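Local coordinates for agarase (Pseudoalteromonas fuliginea, PDB 6XJ9), which probably hydrolyses the beta-1,4 linkages of agarose, a galactan of red algal cell walls, at residues A[306-311]-A[415-420]. Numbering follows the deposited sequence.
Sequences DIIRLA and QKWREV
An inverse gamma turn centred on Ile308 rests against the indole of Trp417 from helix 413-428; it lies in the loop that leaves strand 299-305, which runs parallel to strand 709-714 in what is probably the (beta/alpha)8 barrel of a GH50 catalytic domain. The two segments meet by van der Waals contact, with no hydrogen bond between them. Trp417 carries the helix side of it. With CG anti to the backbone N (chi1 169°), the indole reaches out from the helix and sets the far corner of its six-membered ring against the loop backbone. There Trp417 CH2 lies 3.9 Å from Arg309 N, which sits at the ring edge in the indole plane. Ile308 C is 4.0 Å from Trp417 CH2, so the edge of the ring abuts the peptide that joins the two residues. Arg309 N itself makes a weak hydrogen bond to Ile307 O (3.1 Å), closing the turn. Beside this edge contact, Ile308 CG2 approaches Trp417 CH2 more loosely, at 4.4 Å. Arg309 points its CB away from the helix, and its NH2 hydrogen-bonds to Asn312 OD1. Helix 397-406 borders the same patch, with Leu402 against Trp417 and Tyr398 against Leu310. Leu310 and Trp417 run past each other in opposite directions, and one methyl of Leu310, CD2, sits over one face of the indole, displaced toward the rim and 4.2 Å from Trp417 CZ2.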
loop_
_atom_site.group_PDB
_atom_site.type_symbol
_atom_site.label_atom_id
_atom_site.label_comp_id
_atom_site.label_asym_id
_atom_site.label_seq_id
_atom_site.Cartn_x
_atom_site.Cartn_y
_atom_site.Cartn_z
ATOM N N ASP A 306 -7.075 -0.734 21.085
ATOM C CA ASP A 306 -7.758 -0.137 22.218
ATOM C C ASP A 306 -9.077 0.484 21.771
ATOM O O ASP A 306 -9.282 0.740 20.587
ATOM C CB ASP A 306 -6.912 0.956 22.868
ATOM C CG ASP A 306 -5.528 0.527 23.327
ATOM O OD1 ASP A 306 -5.421 -0.529 24.001
ATOM O OD2 ASP A 306 -4.562 1.279 23.041
ATOM N N ILE A 307 -9.948 0.752 22.751
ATOM C CA ILE A 307 -11.203 1.468 22.538
ATOM C C ILE A 307 -12.110 0.642 21.617
ATOM O O ILE A 307 -12.583 1.124 20.581
ATOM C CB ILE A 307 -10.971 2.920 22.045
ATOM C CG1 ILE A 307 -9.853 3.614 22.830
ATOM C CG2 ILE A 307 -12.264 3.728 22.100
ATOM C CD1 ILE A 307 -10.292 4.164 24.168
ATOM N N ILE A 308 -12.355 -0.612 22.019
ATOM C CA ILE A 308 -13.367 -1.442 21.379
ATOM C C ILE A 308 -14.705 -1.131 22.040
ATOM O O ILE A 308 -15.220 -1.934 22.822
ATOM C CB ILE A 308 -13.047 -2.946 21.483
ATOM C CG1 ILE A 308 -11.572 -3.266 21.217
ATOM C CG2 ILE A 308 -13.982 -3.757 20.582
ATOM C CD1 ILE A 308 -11.120 -2.983 19.817
ATOM N N ARG A 309 -15.216 0.066 21.748
ATOM C CA ARG A 309 -16.442 0.608 22.322
ATOM C C ARG A 309 -16.791 1.865 21.528
ATOM O O ARG A 309 -15.999 2.282 20.683
ATOM C CB ARG A 309 -16.264 0.910 23.817
ATOM C CG ARG A 309 -15.411 2.139 24.113
ATOM C CD ARG A 309 -15.091 2.313 25.594
ATOM N NE ARG A 309 -14.384 3.574 25.783
ATOM C CZ ARG A 309 -13.935 4.052 26.943
ATOM N NH1 ARG A 309 -14.109 3.360 28.057
ATOM N NH2 ARG A 309 -13.325 5.229 26.984
ATOM N N LEU A 310 -17.949 2.472 21.843
ATOM C CA LEU A 310 -18.522 3.558 21.062
ATOM C C LEU A 310 -18.318 4.914 21.739
ATOM O O LEU A 310 -18.502 5.945 21.093
ATOM C CB LEU A 310 -20.017 3.285 20.842
ATOM C CG LEU A 310 -20.360 2.030 20.039
ATOM C CD1 LEU A 310 -21.818 2.026 19.603
ATOM C CD2 LEU A 310 -19.443 1.859 18.843
ATOM N N ALA A 311 -17.914 4.905 23.020
ATOM C CA ALA A 311 -17.941 6.082 23.881
ATOM C C ALA A 311 -17.188 7.279 23.290
ATOM O O ALA A 311 -17.531 8.421 23.584
ATOM C CB ALA A 311 -17.428 5.741 25.264
ATOM N N GLN A 415 -25.055 -6.203 18.574
ATOM C CA GLN A 415 -24.651 -7.593 18.743
ATOM C C GLN A 415 -23.881 -8.060 17.511
ATOM O O GLN A 415 -22.885 -8.765 17.639
ATOM C CB GLN A 415 -25.860 -8.493 19.022
ATOM C CG GLN A 415 -25.576 -9.981 18.868
ATOM C CD GLN A 415 -26.865 -10.747 18.701
ATOM O OE1 GLN A 415 -27.238 -11.141 17.594
ATOM N NE2 GLN A 415 -27.579 -10.932 19.802
ATOM N N LYS A 416 -24.343 -7.657 16.319
ATOM C CA LYS A 416 -23.676 -8.069 15.094
ATOM C C LYS A 416 -22.308 -7.393 14.997
ATOM O O LYS A 416 -21.348 -7.995 14.518
ATOM C CB LYS A 416 -24.560 -7.815 13.869
ATOM C CG LYS A 416 -23.927 -8.134 12.519
ATOM C CD LYS A 416 -23.692 -9.614 12.269
ATOM C CE LYS A 416 -23.186 -9.902 10.866
ATOM N NZ LYS A 416 -22.998 -11.354 10.629
ATOM N N TRP A 417 -22.223 -6.148 15.476
ATOM C CA TRP A 417 -20.958 -5.430 15.475
ATOM C C TRP A 417 -19.954 -6.124 16.388
ATOM O O TRP A 417 -18.776 -6.217 16.053
ATOM C CB TRP A 417 -21.155 -3.972 15.902
ATOM C CG TRP A 417 -19.863 -3.257 16.174
ATOM C CD1 TRP A 417 -18.960 -2.815 15.251
ATOM C CD2 TRP A 417 -19.336 -2.893 17.462
ATOM N NE1 TRP A 417 -17.915 -2.186 15.875
ATOM C CE2 TRP A 417 -18.122 -2.210 17.230
ATOM C CE3 TRP A 417 -19.781 -3.044 18.781
ATOM C CZ2 TRP A 417 -17.342 -1.716 18.275
ATOM C CZ3 TRP A 417 -19.010 -2.556 19.812
ATOM C CH2 TRP A 417 -17.807 -1.897 19.559
ATOM N N ARG A 418 -20.428 -6.570 17.557
ATOM C CA ARG A 418 -19.584 -7.301 18.485
ATOM C C ARG A 418 -19.061 -8.567 17.813
ATOM O O ARG A 418 -17.883 -8.888 17.930
ATOM C CB ARG A 418 -20.333 -7.625 19.784
ATOM C CG ARG A 418 -20.525 -6.424 20.696
ATOM C CD ARG A 418 -20.917 -6.781 22.120
ATOM N NE ARG A 418 -22.195 -7.466 22.112
ATOM C CZ ARG A 418 -23.376 -6.858 22.147
ATOM N NH1 ARG A 418 -23.447 -5.537 22.221
ATOM N NH2 ARG A 418 -24.480 -7.581 22.118
ATOM N N GLU A 419 -19.943 -9.262 17.081
ATOM C CA GLU A 419 -19.597 -10.550 16.513
ATOM C C GLU A 419 -18.576 -10.355 15.400
ATOM O O GLU A 419 -17.654 -11.152 15.242
ATOM C CB GLU A 419 -20.849 -11.260 15.981
ATOM C CG GLU A 419 -21.770 -11.763 17.084
ATOM C CD GLU A 419 -23.116 -12.266 16.577
ATOM O OE1 GLU A 419 -23.954 -12.672 17.409
ATOM O OE2 GLU A 419 -23.327 -12.241 15.353
ATOM N N VAL A 420 -18.773 -9.311 14.592
ATOM C CA VAL A 420 -17.876 -9.068 13.478
ATOM C C VAL A 420 -16.524 -8.605 14.033
ATOM O O VAL A 420 -15.459 -9.001 13.538
ATOM C CB VAL A 420 -18.516 -8.091 12.474
ATOM C CG1 VAL A 420 -17.500 -7.441 11.543
ATOM C CG2 VAL A 420 -19.611 -8.780 11.667
#